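Local coordinates for threonine phosphate decarboxylase-like enzyme (Sulfurospirillum multivorans, PDB 6OUX), which catalyses the pyridoxal-phosphate-dependent decarboxylation of L-serine O-phosphate to ethanolamine O-phosphate, a precursor in norcobamide biosynthesis, at residues L60-I63 and D64-I68; S225-V228 and L229-Y233; K293-E296 and E297-Q301; K304-C307 and R308-E311. All coordinates share one frame; numbering follows the deposited sequence.

Overall arrangement
All four contacts are local, made between residues three to five apart along helices of one chain. Interactions 3 and 4 lie in series on helix 289-314, centres about 16 Å apart. Interaction 1, near the end of helix 53-68, touches interaction 3: the OH of Y62 packs 3.5 Å from NH1 of R294, and NH2 of R65 comes within 3.8 Å of the same NH1, a pair of like charges. Interaction 2 sits apart on the short helix 227-232, its nearest atoms about 8 Å from interaction 3 and about 21 Å from interaction 1. Interaction 4 approaches the active site, the side chain of M306 about 9 Å from that of R369, which binds O-phospho-L-serine.

Interaction 1 (L60-I63 and D64-I68); sequences LDYI and DRELI
D61 and R65, one helical turn apart, are joined by a salt bridge between OD2 of D61 and NH2 of R65, 3.2 Å long and nearly straight at the hydrogen (170°). The carboxylate oxygen lies in the guanidinium plane, yet NH2 reaches it from above the carboxylate plane, the planes being inclined. The same NH2 stands 3.7 Å above the ring plane of Y62, over its centre. With CZ of R65 4.8 Å from the ring centroid and 18° off the ring normal, this is a cation-pi contact. A bend at chi3 (30°) folds the arginine back over the ring. At the ring's edge comes the carboxylate of E66, turned almost perpendicular to it, with OE2 of E66 3.4 Å from CD2 of Y62; both of its oxygens are held elsewhere, by Y281 and R288. A water donates to OD2 of D64 and, weakly, to OD1 of D61. Along the backbone the helix widens into a pi-type turn at its end, where O of I63 accepts from N of L67 (2.8 Å) and N of I68 (3.1 Å). Beyond it, CG2 of I63 packs against CD1 of L67 and CG1 of I68, while Y73 of the second subunit lies against I63, D64 and I68. One guanidinium nitrogen thus meets carboxylate and pi face, which probably offset the like charge of nearby R294.

Interaction 2 (S225-V228 and L229-Y233); sequences SSTV and LFDMY
O of S226 accepts two backbone N-H groups in the first turn of helix 227-232: N of F230 at 3.2 Å, in the carbonyl plane and with an N-H...O angle of 162°, and N of L229 at 3.0 Å, a weak bond because its angle falls to 123°. One residue on, O of T227 takes N of D231 at 2.8 Å. The bond from N of M232 to O of V228 is again weak. S226 holds the N-cap position, but its OG makes no capping bond; that hydroxyl is instead hydrogen-bonded to E209. The residue before it supplies a different lock: OG of S225 accepts from N of T227 at 3.1 Å, almost straight at 170°, which closes an ST turn and ties the incoming loop to the helix start. This helix is the connection of a beta-alpha-beta unit, between strands 204-208 and 236-241 of the large sheet. S226 and F230 rest on I238 of the second of these strands, and F230 also meets V97 and L257. Among the side chains, CB of S226 meets CD1 of L229 at 4.0 Å. CG2 of V228 lies between its own backbone N and carbonyl carbon, a placement that brings it 4.1 Å from CG of L229. T227 and D231 run side by side, methyl CG2 next to carboxylate OD2. At the C-terminal end, CG of M232 lies over the rim of one face of the Y233 ring, whose OH is hydrogen-bonded to H193 and K197, so that the residue just after the helix is joined to helix 189-198.

Interaction 3 (K293-E296 and E297-Q301); sequences KRYE and EARKQ
E296 and R299 lie side by side and point the same way, their carboxylate and guanidinium planes 36° apart. The arginine grips the glutamate side-on with two nitrogens: NE of R299 reaches OE1 of E296 at 3.0 Å, and NH2 of R299 reaches OE2 of E296 at 2.6 Å, both nearly straight. At the carboxylate, NH2 meets OE2 on the syn side, out of the plane, and NE meets OE1 from above it. Bends at chi2 of E296 (58°) and chi3 of R299 (66°) curl both chains into this pairing. K300 crosses the glutamate obliquely, its NZ 3.6 Å from OE2 of E296 in a longer salt bridge. Separately, the Y295 ring presents a face to R299, whose CB stands 4.0 Å above its plane toward the rim, and F246 meets the same ring. A water bridges O of R294 and OE1 of E297. R299 also donates from NH1 and NH2 to the backbone oxygens of H213 and L221, tying the helix to that loop. The three charged residues form an intrahelical salt-bridge network of i to i+3 and i to i+4 pairs on helix 289-314 of this PLP-dependent aminotransferase-family fold.

Interaction 4 (K304-C307 and R308-E311); sequences KEMC and RFKE
E305 and R308 both set CG opposite the backbone nitrogen (chi1 179° for E305), and the glutamate then bends at chi2 (48°), which brings carboxylate and guanidinium alongside each other one helical turn apart. OE2 of E305 accepts from NH2 of R308 at 2.7 Å through its syn lone pair, in the guanidinium plane, although the N-H...O angle is only 131°. The two planes are moderately inclined. OE1 of E305 lies 3.5 Å from CD of R308, so the acid also flanks the arginine's aliphatic part. OE2 has a second partner in ND2 of N378, on helix 375-388. On another side M306, bent at chi2 and chi3, sets its methyl CE at the edge of the F309 ring, near its plane and 4.2 Å from CD2. The K310 chain folds back over O of M306, with CE of K310 at 3.3 Å, and its NZ donates to O of S324. N of F309 bonds O of E305 at 2.8 Å. The charge of buried E305 is probably balanced by R308, with R375 as a weak, long ion pair, while its bond to N378 is a polar link between helix 289-314 and helix 375-388, beside the packing of F309 on V382.

Interaction 1 (L60-I63 and D64-I68)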
# COMPACT_ATOMS: atom_id res chain seq x y z
N LEU A 60 3.94 -2.47 -19.70
CA LEU A 60 3.09 -3.67 -19.91
C LEU A 60 3.79 -4.70 -20.82
O LEU A 60 3.66 -5.92 -20.63
CB LEU A 60 1.74 -3.32 -20.49
CG LEU A 60 0.81 -2.59 -19.49
CD1 LEU A 60 -0.34 -1.97 -20.25
CD2 LEU A 60 0.35 -3.61 -18.42
N ASP A 61 4.56 -4.20 -21.77
CA ASP A 61 5.25 -5.05 -22.72
C ASP A 61 6.35 -5.80 -22.01
O ASP A 61 6.50 -6.97 -22.27
CB ASP A 61 5.81 -4.24 -23.89
CG ASP A 61 6.48 -5.08 -24.90
OD1 ASP A 61 5.80 -5.90 -25.55
OD2 ASP A 61 7.67 -4.94 -25.00
N TYR A 62 7.12 -5.16 -21.11
CA TYR A 62 8.06 -5.85 -20.28
C TYR A 62 7.41 -6.89 -19.36
O TYR A 62 7.94 -8.01 -19.18
CB TYR A 62 8.92 -4.89 -19.46
CG TYR A 62 10.11 -4.29 -20.15
CD1 TYR A 62 10.04 -3.10 -20.87
CD2 TYR A 62 11.32 -4.89 -20.05
CE1 TYR A 62 11.14 -2.56 -21.47
CE2 TYR A 62 12.43 -4.36 -20.64
CZ TYR A 62 12.33 -3.21 -21.35
OH TYR A 62 13.46 -2.74 -21.88
N ILE A 63 6.25 -6.54 -18.81
CA ILE A 63 5.50 -7.48 -17.99
C ILE A 63 5.09 -8.74 -18.83
O ILE A 63 5.30 -9.85 -18.40
CB ILE A 63 4.33 -6.80 -17.33
CG1 ILE A 63 4.84 -5.78 -16.32
CG2 ILE A 63 3.45 -7.84 -16.63
CD1 ILE A 63 3.75 -4.95 -15.67
N ASP A 64 4.51 -8.50 -19.99
CA ASP A 64 4.07 -9.56 -20.83
C ASP A 64 5.22 -10.47 -21.16
O ASP A 64 5.09 -11.69 -21.03
CB ASP A 64 3.47 -9.00 -22.11
CG ASP A 64 2.87 -10.06 -23.02
OD1 ASP A 64 2.53 -11.14 -22.55
OD2 ASP A 64 2.74 -9.80 -24.24
N ARG A 65 6.33 -9.87 -21.60
CA ARG A 65 7.47 -10.63 -22.10
C ARG A 65 8.22 -11.31 -20.96
O ARG A 65 8.64 -12.46 -21.11
CB ARG A 65 8.43 -9.79 -22.98
CG ARG A 65 7.84 -9.34 -24.35
CD ARG A 65 8.50 -8.06 -25.03
NE ARG A 65 9.81 -8.13 -24.54
CZ ARG A 65 10.51 -7.33 -23.77
NH1 ARG A 65 11.61 -7.86 -23.40
NH2 ARG A 65 10.26 -6.06 -23.50
N GLU A 66 8.38 -10.63 -19.86
CA GLU A 66 9.23 -11.13 -18.77
C GLU A 66 8.50 -11.88 -17.65
O GLU A 66 9.12 -12.66 -16.91
CB GLU A 66 10.07 -10.01 -18.14
CG GLU A 66 11.00 -9.29 -19.11
CD GLU A 66 11.95 -8.30 -18.42
OE1 GLU A 66 11.73 -7.98 -17.25
OE2 GLU A 66 12.89 -7.79 -19.07
N LEU A 67 7.20 -11.63 -17.50
CA LEU A 67 6.46 -12.26 -16.39
C LEU A 67 5.41 -13.20 -16.84
O LEU A 67 5.23 -14.26 -16.25
CB LEU A 67 5.81 -11.21 -15.47
CG LEU A 67 6.79 -10.33 -14.69
CD1 LEU A 67 6.00 -9.44 -13.75
CD2 LEU A 67 7.84 -11.06 -13.89
N ILE A 68 4.67 -12.81 -17.87
CA ILE A 68 3.51 -13.56 -18.24
C ILE A 68 3.90 -14.73 -19.09
O ILE A 68 3.58 -15.85 -18.72
CB ILE A 68 2.48 -12.70 -18.96
CG1 ILE A 68 2.02 -11.54 -18.07
CG2 ILE A 68 1.33 -13.54 -19.41
CD1 ILE A 68 1.44 -11.89 -16.73
O HOH W 1 2.53 -6.98 -25.14

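Interaction 2 (S225-V228 and L229-Y233)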
# COMPACT_ATOMS: atom_id res chain seq x y z
N SER A 225 15.58 16.98 -13.11
CA SER A 225 15.54 16.28 -11.85
C SER A 225 15.80 17.27 -10.72
O SER A 225 16.71 18.04 -10.84
CB SER A 225 16.66 15.27 -11.78
OG SER A 225 16.60 14.72 -10.48
N SER A 226 15.03 17.21 -9.65
CA SER A 226 15.22 18.07 -8.44
C SER A 226 16.26 17.41 -7.40
O SER A 226 16.46 17.94 -6.28
CB SER A 226 13.86 18.32 -7.74
OG SER A 226 12.82 18.76 -8.58
N THR A 227 16.92 16.29 -7.78
CA THR A 227 17.98 15.72 -6.88
C THR A 227 19.12 16.71 -6.59
O THR A 227 19.65 16.71 -5.46
CB THR A 227 18.55 14.41 -7.47
OG1 THR A 227 17.48 13.48 -7.65
CG2 THR A 227 19.59 13.70 -6.59
N VAL A 228 19.52 17.52 -7.59
CA VAL A 228 20.46 18.63 -7.41
C VAL A 228 20.07 19.52 -6.24
O VAL A 228 20.91 19.91 -5.44
CB VAL A 228 20.67 19.60 -8.62
CG1 VAL A 228 21.46 18.99 -9.72
CG2 VAL A 228 19.40 20.16 -9.21
N LEU A 229 18.79 19.79 -6.10
CA LEU A 229 18.29 20.59 -4.97
C LEU A 229 18.39 19.89 -3.63
O LEU A 229 18.81 20.50 -2.60
CB LEU A 229 16.87 21.06 -5.22
CG LEU A 229 16.63 21.69 -6.56
CD1 LEU A 229 15.11 22.00 -6.66
CD2 LEU A 229 17.47 22.94 -6.84
N PHE A 230 18.05 18.60 -3.62
CA PHE A 230 18.25 17.78 -2.45
C PHE A 230 19.71 17.79 -2.02
O PHE A 230 20.02 17.97 -0.82
CB PHE A 230 17.80 16.33 -2.70
CG PHE A 230 18.02 15.42 -1.51
CD1 PHE A 230 17.31 15.62 -0.39
CD2 PHE A 230 18.95 14.40 -1.54
CE1 PHE A 230 17.45 14.79 0.70
CE2 PHE A 230 19.14 13.57 -0.46
CZ PHE A 230 18.40 13.77 0.66
N ASP A 231 20.63 17.67 -2.98
CA ASP A 231 22.04 17.59 -2.62
C ASP A 231 22.64 18.89 -2.06
O ASP A 231 23.55 18.82 -1.20
CB ASP A 231 22.90 17.11 -3.77
CG ASP A 231 22.70 15.67 -4.11
OD1 ASP A 231 22.13 14.85 -3.31
OD2 ASP A 231 23.12 15.40 -5.24
N MET A 232 22.11 20.04 -2.51
CA MET A 232 22.67 21.32 -2.20
C MET A 232 22.06 21.96 -0.95
O MET A 232 22.74 22.67 -0.25
CB MET A 232 22.53 22.28 -3.43
CG MET A 232 23.17 23.68 -3.24
SD MET A 232 23.24 24.65 -4.77
CE MET A 232 24.11 23.54 -5.83
N TYR A 233 20.77 21.71 -0.65
CA TYR A 233 20.03 22.45 0.35
C TYR A 233 19.58 21.51 1.47
O TYR A 233 18.69 20.69 1.27
CB TYR A 233 18.86 23.15 -0.28
CG TYR A 233 19.26 24.13 -1.35
CD1 TYR A 233 19.89 25.35 -1.01
CD2 TYR A 233 19.12 23.82 -2.71
CE1 TYR A 233 20.30 26.21 -1.98
CE2 TYR A 233 19.56 24.67 -3.66
CZ TYR A 233 20.11 25.87 -3.30
OH TYR A 233 20.52 26.69 -4.30

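Interaction 3 (K293-E296 and E297-Q301)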
# COMPACT_ATOMS: atom_id res chain seq x y z
N LYS A 293 16.72 3.35 -21.20
CA LYS A 293 16.89 3.80 -22.56
C LYS A 293 15.60 3.87 -23.34
O LYS A 293 15.34 4.84 -24.02
CB LYS A 293 17.90 2.92 -23.30
CG LYS A 293 18.14 3.34 -24.76
CD LYS A 293 19.32 2.59 -25.43
CE LYS A 293 20.70 2.98 -24.85
NZ LYS A 293 21.09 2.39 -23.52
N ARG A 294 14.75 2.83 -23.22
CA ARG A 294 13.51 2.85 -23.90
C ARG A 294 12.53 3.83 -23.22
O ARG A 294 11.70 4.42 -23.89
CB ARG A 294 12.93 1.43 -23.94
CG ARG A 294 13.82 0.47 -24.74
CD ARG A 294 13.16 -0.90 -24.99
NE ARG A 294 14.20 -1.90 -25.26
CZ ARG A 294 14.01 -3.23 -25.35
NH1 ARG A 294 12.83 -3.75 -25.15
NH2 ARG A 294 15.02 -4.03 -25.62
N TYR A 295 12.60 3.92 -21.91
CA TYR A 295 11.72 4.83 -21.18
C TYR A 295 11.96 6.28 -21.61
O TYR A 295 11.03 7.09 -21.69
CB TYR A 295 11.89 4.68 -19.66
CG TYR A 295 11.19 5.83 -18.95
CD1 TYR A 295 9.80 5.91 -18.98
CD2 TYR A 295 11.91 6.91 -18.40
CE1 TYR A 295 9.11 6.95 -18.41
CE2 TYR A 295 11.23 7.98 -17.80
CZ TYR A 295 9.80 7.99 -17.82
OH TYR A 295 8.99 9.02 -17.33
N GLU A 296 13.21 6.63 -21.73
CA GLU A 296 13.55 7.97 -22.16
C GLU A 296 12.96 8.29 -23.54
O GLU A 296 12.52 9.43 -23.79
CB GLU A 296 15.05 8.02 -22.14
CG GLU A 296 15.69 9.29 -22.29
CD GLU A 296 15.31 10.35 -21.25
OE1 GLU A 296 14.67 10.10 -20.21
OE2 GLU A 296 15.65 11.46 -21.60
N GLU A 297 12.99 7.32 -24.47
CA GLU A 297 12.33 7.53 -25.73
C GLU A 297 10.83 7.79 -25.55
O GLU A 297 10.29 8.64 -26.22
CB GLU A 297 12.52 6.32 -26.67
CG GLU A 297 13.92 6.00 -27.11
CD GLU A 297 14.06 4.59 -27.73
OE1 GLU A 297 13.09 3.81 -27.88
OE2 GLU A 297 15.17 4.31 -28.11
N ALA A 298 10.14 7.03 -24.69
CA ALA A 298 8.73 7.20 -24.42
C ALA A 298 8.35 8.55 -23.71
O ALA A 298 7.24 9.09 -23.90
CB ALA A 298 8.24 6.07 -23.52
N ARG A 299 9.27 9.02 -22.88
CA ARG A 299 9.10 10.28 -22.15
C ARG A 299 9.19 11.44 -23.16
O ARG A 299 8.29 12.24 -23.22
CB ARG A 299 10.19 10.37 -21.11
CG ARG A 299 10.08 11.57 -20.16
CD ARG A 299 11.23 11.75 -19.20
NE ARG A 299 12.45 12.07 -19.94
CZ ARG A 299 12.79 13.27 -20.44
NH1 ARG A 299 12.05 14.37 -20.22
NH2 ARG A 299 13.93 13.39 -21.11
N LYS A 300 10.21 11.44 -24.00
CA LYS A 300 10.36 12.45 -25.03
C LYS A 300 9.27 12.44 -26.08
O LYS A 300 8.81 13.49 -26.48
CB LYS A 300 11.72 12.41 -25.73
CG LYS A 300 12.88 12.75 -24.84
CD LYS A 300 14.14 13.08 -25.64
CE LYS A 300 15.12 11.95 -25.72
NZ LYS A 300 16.42 12.20 -25.03
N GLN A 301 8.82 11.24 -26.47
CA GLN A 301 7.70 11.10 -27.37
C GLN A 301 6.45 11.71 -26.79
O GLN A 301 5.69 12.42 -27.50
CB GLN A 301 7.51 9.61 -27.65
CG GLN A 301 6.33 9.18 -28.47
CD GLN A 301 6.29 7.66 -28.63
OE1 GLN A 301 6.74 6.90 -27.74
NE2 GLN A 301 5.73 7.22 -29.71
O HOH W 2 10.74 3.15 -26.62

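Interaction 4 (K304-C307 and R308-E311)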
# COMPACT_ATOMS: atom_id res chain seq x y z
N LYS A 304 6.61 15.49 -26.75
CA LYS A 304 6.38 16.02 -28.11
C LYS A 304 4.91 15.98 -28.44
O LYS A 304 4.37 16.95 -28.97
CB LYS A 304 7.23 15.33 -29.18
CG LYS A 304 8.71 15.70 -29.08
CD LYS A 304 9.57 14.93 -30.09
CE LYS A 304 11.04 15.03 -29.66
NZ LYS A 304 11.90 14.06 -30.36
N GLU A 305 4.21 14.92 -28.03
CA GLU A 305 2.82 14.91 -28.25
C GLU A 305 2.05 15.96 -27.42
O GLU A 305 1.11 16.53 -27.96
CB GLU A 305 2.26 13.48 -28.04
CG GLU A 305 0.79 13.28 -28.21
CD GLU A 305 0.19 13.90 -29.47
OE1 GLU A 305 0.90 13.84 -30.52
OE2 GLU A 305 -0.99 14.45 -29.38
N MET A 306 2.36 16.11 -26.12
CA MET A 306 1.75 17.13 -25.27
C MET A 306 1.89 18.51 -25.92
O MET A 306 0.96 19.32 -25.84
CB MET A 306 2.43 17.22 -23.89
CG MET A 306 1.92 16.25 -22.84
SD MET A 306 0.17 16.33 -22.40
CE MET A 306 -0.27 17.90 -22.37
N CYS A 307 3.07 18.82 -26.42
CA CYS A 307 3.28 20.09 -27.14
C CYS A 307 2.31 20.21 -28.31
O CYS A 307 1.66 21.23 -28.47
CB CYS A 307 4.70 20.22 -27.58
SG CYS A 307 5.87 20.50 -26.23
N ARG A 308 2.15 19.14 -29.07
CA ARG A 308 1.22 19.14 -30.21
C ARG A 308 -0.25 19.29 -29.80
O ARG A 308 -0.99 20.05 -30.40
CB ARG A 308 1.46 17.90 -31.04
CG ARG A 308 0.78 17.87 -32.39
CD ARG A 308 0.49 16.43 -32.82
NE ARG A 308 -0.84 16.45 -33.41
CZ ARG A 308 -2.00 16.12 -32.83
NH1 ARG A 308 -3.11 16.25 -33.56
NH2 ARG A 308 -2.09 15.60 -31.62
N PHE A 309 -0.66 18.55 -28.77
CA PHE A 309 -1.93 18.70 -28.20
C PHE A 309 -2.20 20.17 -27.72
O PHE A 309 -3.28 20.72 -28.02
CB PHE A 309 -2.03 17.70 -27.03
CG PHE A 309 -3.37 17.61 -26.38
CD1 PHE A 309 -4.55 17.56 -27.13
CD2 PHE A 309 -3.46 17.42 -25.00
CE1 PHE A 309 -5.77 17.42 -26.50
CE2 PHE A 309 -4.69 17.23 -24.39
CZ PHE A 309 -5.83 17.23 -25.13
N LYS A 310 -1.28 20.75 -26.96
CA LYS A 310 -1.47 22.13 -26.49
C LYS A 310 -1.63 23.13 -27.63
O LYS A 310 -2.44 24.01 -27.55
CB LYS A 310 -0.30 22.61 -25.64
CG LYS A 310 -0.28 21.90 -24.32
CD LYS A 310 0.90 22.34 -23.48
CE LYS A 310 2.17 21.65 -23.81
NZ LYS A 310 3.26 22.20 -22.96
N GLU A 311 -0.83 22.96 -28.67
CA GLU A 311 -0.91 23.80 -29.83
C GLU A 311 -2.27 23.62 -30.51
O GLU A 311 -2.91 24.62 -30.94
CB GLU A 311 0.22 23.43 -30.81
CG GLU A 311 0.37 24.40 -31.96
CD GLU A 311 1.46 23.99 -32.94
OE1 GLU A 311 1.39 22.87 -33.50
OE2 GLU A 311 2.37 24.81 -33.14